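Local coordinates for protein N-alpha-acetyltransferase 35, NatC auxiliary subunit (Saccharomyces cerevisiae, PDB 6YGA) that serves as the auxiliary subunit of the NatC N-terminal acetyltransferase, which acetylates the N-terminal methionine of the L-A virus Gag protein, at residues 460-471 against 585-593. Sequence-based numbering, arbitrary orientation.
Sequences YKPFEAYSMFWY and HNLRFKPFN. With EDO (1,2-ethanediol), chain C.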
loop_
_atom_site.group_PDB
_atom_site.type_symbol
_atom_site.label_atom_id
_atom_site.label_comp_id
_atom_site.label_asym_id
_atom_site.label_seq_id
_atom_site.Cartn_x
_atom_site.Cartn_y
_atom_site.Cartn_z
ATOM N N TYR B 460 -10.754 12.848 -1.840
ATOM C CA TYR B 460 -11.488 14.036 -2.247
ATOM C C TYR B 460 -11.711 14.973 -1.067
ATOM O O TYR B 460 -12.090 14.542 0.026
ATOM C CB TYR B 460 -12.837 13.651 -2.855
ATOM C CG TYR B 460 -12.767 12.529 -3.866
ATOM C CD1 TYR B 460 -11.802 12.526 -4.869
ATOM C CD2 TYR B 460 -13.661 11.467 -3.811
ATOM C CE1 TYR B 460 -11.735 11.497 -5.792
ATOM C CE2 TYR B 460 -13.604 10.436 -4.726
ATOM C CZ TYR B 460 -12.640 10.454 -5.714
ATOM O OH TYR B 460 -12.590 9.424 -6.623
ATOM N N LYS B 461 -11.490 16.259 -1.300
ATOM C CA LYS B 461 -11.785 17.251 -0.283
ATOM C C LYS B 461 -13.275 17.578 -0.297
ATOM O O LYS B 461 -13.965 17.317 -1.285
ATOM C CB LYS B 461 -10.948 18.507 -0.512
ATOM C CG LYS B 461 -9.473 18.327 -0.176
ATOM C CD LYS B 461 -8.695 19.618 -0.378
ATOM C CE LYS B 461 -9.177 20.709 0.565
ATOM N NZ LYS B 461 -9.064 20.298 1.994
ATOM N N PRO B 462 -13.805 18.125 0.804
ATOM C CA PRO B 462 -15.250 18.410 0.853
ATOM C C PRO B 462 -15.777 19.234 -0.314
ATOM O O PRO B 462 -16.905 18.991 -0.761
ATOM C CB PRO B 462 -15.402 19.150 2.187
ATOM C CG PRO B 462 -14.334 18.565 3.041
ATOM C CD PRO B 462 -13.165 18.322 2.120
ATOM N N PHE B 463 -15.006 20.196 -0.828
ATOM C CA PHE B 463 -15.520 21.003 -1.930
ATOM C C PHE B 463 -15.601 20.214 -3.230
ATOM O O PHE B 463 -16.349 20.606 -4.132
ATOM C CB PHE B 463 -14.675 22.272 -2.113
ATOM C CG PHE B 463 -13.344 22.051 -2.787
ATOM C CD1 PHE B 463 -13.239 22.030 -4.172
ATOM C CD2 PHE B 463 -12.190 21.920 -2.034
ATOM C CE1 PHE B 463 -12.013 21.848 -4.787
ATOM C CE2 PHE B 463 -10.960 21.740 -2.644
ATOM C CZ PHE B 463 -10.872 21.703 -4.020
ATOM N N GLU B 464 -14.853 19.118 -3.343
ATOM C CA GLU B 464 -14.912 18.242 -4.505
ATOM C C GLU B 464 -16.041 17.224 -4.425
ATOM O O GLU B 464 -16.216 16.448 -5.369
ATOM C CB GLU B 464 -13.583 17.500 -4.672
ATOM C CG GLU B 464 -12.385 18.388 -4.958
ATOM C CD GLU B 464 -11.091 17.599 -5.086
ATOM O OE1 GLU B 464 -10.654 16.994 -4.082
ATOM O OE2 GLU B 464 -10.514 17.576 -6.193
ATOM N N ALA B 465 -16.806 17.206 -3.330
ATOM C CA ALA B 465 -17.780 16.137 -3.127
ATOM C C ALA B 465 -18.865 16.156 -4.195
ATOM O O ALA B 465 -19.298 15.098 -4.665
ATOM C CB ALA B 465 -18.399 16.241 -1.733
ATOM N N TYR B 466 -19.321 17.347 -4.588
ATOM C CA TYR B 466 -20.344 17.427 -5.624
ATOM C C TYR B 466 -19.834 16.883 -6.953
ATOM O O TYR B 466 -20.544 16.138 -7.636
ATOM C CB TYR B 466 -20.821 18.867 -5.797
ATOM C CG TYR B 466 -21.367 19.126 -7.179
ATOM C CD1 TYR B 466 -22.626 18.673 -7.544
ATOM C CD2 TYR B 466 -20.613 19.805 -8.127
ATOM C CE1 TYR B 466 -23.124 18.896 -8.812
ATOM C CE2 TYR B 466 -21.098 20.033 -9.397
ATOM C CZ TYR B 466 -22.355 19.579 -9.735
ATOM O OH TYR B 466 -22.838 19.808 -11.001
ATOM N N SER B 467 -18.611 17.251 -7.343
ATOM C CA SER B 467 -18.105 16.850 -8.653
ATOM C C SER B 467 -18.071 15.334 -8.790
ATOM O O SER B 467 -18.534 14.780 -9.795
ATOM C CB SER B 467 -16.716 17.442 -8.886
ATOM O OG SER B 467 -16.790 18.838 -9.102
HETATM N N MSE B 468 -17.541 14.644 -7.783
HETATM C CA MSE B 468 -17.402 13.192 -7.837
HETATM C C MSE B 468 -18.743 12.471 -7.701
HETATM O O MSE B 468 -19.040 11.549 -8.461
HETATM C CB MSE B 468 -16.445 12.712 -6.750
HETATM C CG MSE B 468 -15.024 13.235 -6.902
HETATM SE SE MSE B 468 -14.299 12.932 -8.692
HETATM C CE MSE B 468 -14.547 11.002 -8.810
ATOM N N PHE B 469 -19.557 12.893 -6.733
ATOM C CA PHE B 469 -20.842 12.235 -6.533
ATOM C C PHE B 469 -21.760 12.436 -7.732
ATOM O O PHE B 469 -22.486 11.515 -8.119
ATOM C CB PHE B 469 -21.499 12.734 -5.247
ATOM C CG PHE B 469 -21.033 12.015 -4.015
ATOM C CD1 PHE B 469 -20.941 10.631 -3.995
ATOM C CD2 PHE B 469 -20.665 12.722 -2.885
ATOM C CE1 PHE B 469 -20.506 9.967 -2.861
ATOM C CE2 PHE B 469 -20.235 12.067 -1.750
ATOM C CZ PHE B 469 -20.151 10.688 -1.738
ATOM N N TRP B 470 -21.736 13.619 -8.345
ATOM C CA TRP B 470 -22.577 13.817 -9.519
ATOM C C TRP B 470 -22.021 13.071 -10.723
ATOM O O TRP B 470 -22.788 12.572 -11.556
ATOM C CB TRP B 470 -22.732 15.299 -9.841
ATOM C CG TRP B 470 -23.598 15.505 -11.043
ATOM C CD1 TRP B 470 -24.960 15.506 -11.080
ATOM C CD2 TRP B 470 -23.159 15.706 -12.393
ATOM N NE1 TRP B 470 -25.399 15.703 -12.366
ATOM C CE2 TRP B 470 -24.312 15.830 -13.191
ATOM C CE3 TRP B 470 -21.904 15.796 -13.000
ATOM C CZ2 TRP B 470 -24.248 16.045 -14.565
ATOM C CZ3 TRP B 470 -21.842 16.007 -14.364
ATOM C CH2 TRP B 470 -23.007 16.130 -15.131
ATOM N N TYR B 471 -20.694 12.987 -10.835
ATOM C CA TYR B 471 -20.107 12.222 -11.927
ATOM C C TYR B 471 -20.454 10.744 -11.805
ATOM O O TYR B 471 -20.724 10.080 -12.810
ATOM C CB TYR B 471 -18.592 12.427 -11.966
ATOM C CG TYR B 471 -17.900 11.639 -13.054
ATOM C CD1 TYR B 471 -18.169 11.884 -14.393
ATOM C CD2 TYR B 471 -16.975 10.654 -12.741
ATOM C CE1 TYR B 471 -17.542 11.166 -15.389
ATOM C CE2 TYR B 471 -16.338 9.933 -13.728
ATOM C CZ TYR B 471 -16.626 10.191 -15.050
ATOM O OH TYR B 471 -15.992 9.473 -16.036
ATOM N N HIS B 585 -9.991 21.225 -11.648
ATOM C CA HIS B 585 -11.065 20.316 -12.034
ATOM C C HIS B 585 -10.589 19.293 -13.060
ATOM O O HIS B 585 -10.916 18.106 -12.957
ATOM C CB HIS B 585 -12.251 21.100 -12.588
ATOM C CG HIS B 585 -13.271 20.240 -13.264
ATOM N ND1 HIS B 585 -14.316 19.650 -12.586
ATOM C CD2 HIS B 585 -13.390 19.845 -14.554
ATOM C CE1 HIS B 585 -15.042 18.941 -13.431
ATOM N NE2 HIS B 585 -14.500 19.040 -14.631
ATOM N N ASN B 586 -9.825 19.732 -14.063
ATOM C CA ASN B 586 -9.382 18.807 -15.104
ATOM C C ASN B 586 -8.403 17.782 -14.553
ATOM O O ASN B 586 -8.418 16.616 -14.966
ATOM C CB ASN B 586 -8.748 19.573 -16.264
ATOM C CG ASN B 586 -9.753 20.408 -17.024
ATOM O OD1 ASN B 586 -10.957 20.164 -16.955
ATOM N ND2 ASN B 586 -9.262 21.396 -17.760
ATOM N N LEU B 587 -7.540 18.198 -13.626
ATOM C CA LEU B 587 -6.596 17.269 -13.016
ATOM C C LEU B 587 -7.321 16.163 -12.260
ATOM O O LEU B 587 -6.897 15.001 -12.289
ATOM C CB LEU B 587 -5.655 18.026 -12.082
ATOM C CG LEU B 587 -4.639 17.181 -11.313
ATOM C CD1 LEU B 587 -3.615 16.577 -12.265
ATOM C CD2 LEU B 587 -3.954 18.000 -10.226
ATOM N N ARG B 588 -8.412 16.506 -11.568
ATOM C CA ARG B 588 -9.133 15.507 -10.784
ATOM C C ARG B 588 -9.743 14.440 -11.682
ATOM O O ARG B 588 -9.756 13.253 -11.330
ATOM C CB ARG B 588 -10.210 16.189 -9.932
ATOM C CG ARG B 588 -11.250 15.245 -9.339
ATOM C CD ARG B 588 -10.626 14.258 -8.372
ATOM N NE ARG B 588 -10.074 14.923 -7.197
ATOM C CZ ARG B 588 -9.066 14.443 -6.477
ATOM N NH1 ARG B 588 -8.495 13.296 -6.821
ATOM N NH2 ARG B 588 -8.625 15.112 -5.420
ATOM N N PHE B 589 -10.229 14.838 -12.857
ATOM C CA PHE B 589 -10.901 13.938 -13.782
ATOM C C PHE B 589 -9.991 13.458 -14.907
ATOM O O PHE B 589 -10.476 12.857 -15.873
ATOM C CB PHE B 589 -12.145 14.622 -14.350
ATOM C CG PHE B 589 -13.229 14.836 -13.331
ATOM C CD1 PHE B 589 -13.256 15.982 -12.552
ATOM C CD2 PHE B 589 -14.211 13.878 -13.141
ATOM C CE1 PHE B 589 -14.251 16.173 -11.610
ATOM C CE2 PHE B 589 -15.209 14.060 -12.203
ATOM C CZ PHE B 589 -15.230 15.211 -11.435
ATOM N N LYS B 590 -8.688 13.707 -14.799
ATOM C CA LYS B 590 -7.730 13.179 -15.767
ATOM C C LYS B 590 -7.854 11.675 -16.012
ATOM O O LYS B 590 -7.731 11.266 -17.179
ATOM C CB LYS B 590 -6.307 13.543 -15.312
ATOM C CG LYS B 590 -5.188 13.140 -16.265
ATOM C CD LYS B 590 -3.848 13.635 -15.730
ATOM C CE LYS B 590 -2.712 13.378 -16.702
ATOM N NZ LYS B 590 -2.418 11.927 -16.868
ATOM N N PRO B 591 -8.091 10.811 -15.014
ATOM C CA PRO B 591 -8.201 9.372 -15.324
ATOM C C PRO B 591 -9.313 9.021 -16.301
ATOM O O PRO B 591 -9.227 7.981 -16.966
ATOM C CB PRO B 591 -8.456 8.735 -13.952
ATOM C CG PRO B 591 -7.849 9.664 -12.992
ATOM C CD PRO B 591 -8.084 11.037 -13.554
ATOM N N PHE B 592 -10.358 9.835 -16.404
ATOM C CA PHE B 592 -11.479 9.539 -17.283
ATOM C C PHE B 592 -11.408 10.316 -18.590
ATOM O O PHE B 592 -12.358 10.277 -19.377
ATOM C CB PHE B 592 -12.800 9.835 -16.568
ATOM C CG PHE B 592 -12.796 9.473 -15.103
ATOM C CD1 PHE B 592 -13.045 8.172 -14.691
ATOM C CD2 PHE B 592 -12.552 10.438 -14.136
ATOM C CE1 PHE B 592 -13.046 7.841 -13.343
ATOM C CE2 PHE B 592 -12.550 10.114 -12.788
ATOM C CZ PHE B 592 -12.799 8.814 -12.392
ATOM N N ASN B 593 -10.298 11.008 -18.845
ATOM C CA ASN B 593 -10.263 11.966 -19.943
ATOM C C ASN B 593 -10.192 11.281 -21.302
ATOM O O ASN B 593 -10.719 11.806 -22.287
ATOM C CB ASN B 593 -9.081 12.917 -19.757
ATOM C CG ASN B 593 -9.155 14.117 -20.667
ATOM O OD1 ASN B 593 -10.239 14.546 -21.065
ATOM N ND2 ASN B 593 -7.996 14.666 -21.009
HETATM C C1 EDO C . -7.992 11.130 -9.641
HETATM O O1 EDO C . -9.069 11.312 -8.717
HETATM C C2 EDO C . -7.065 10.021 -9.153
HETATM O O2 EDO C . -6.441 10.410 -7.924
HETATM O O HOH W 1 -14.177 19.704 -9.821
#
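Glu464 OE1 is gripped twice, by Lys461 N on its anti lone pair and by Arg588 NH2 on its syn side, the latter at 3.1 Å. With the bond of 2.9 Å from Arg588 NE to Glu464 OE2, this makes a side-on, two-nitrogen salt bridge tying the start of helix 465-506 to the end of helix 581-588 in the helical, TPR-like part of the subunit. It illustrates how a buried ion pair can be held from several sides. Bends at chi2 and chi3 fold the Arg588 chain so that it crosses Glu464 at about a right angle, NE meeting OE2 from above the carboxylate plane. Tyr460 points the CD1 edge of its ring at the guanidinium face, Tyr460 CD1 lying 3.7 Å from Arg588 CZ, with the planes at 79°. Arg588 NH2 also bonds to the carbonyl of Arg137 in the N-alpha-acetyltransferase 30 chain, so the pair lies at the interface with that subunit.

Beyond it the contact turns apolar. In one of its two conformers, selenomethionine Met468 sets SE obliquely against Phe589, 4.2 Å from the ring centroid, a Met-aromatic contact. Phe589 turns its edge to the face of Tyr471 in a T-shaped pair, planes at 85°. One water joins Ser467 OG to His585 ND1. Tyr471 in turn directs an edge at Phe592, with Tyr471 CE2 3.6 Å above the centre of that ring and Tyr471 OH 3.3 Å from Phe592 CB.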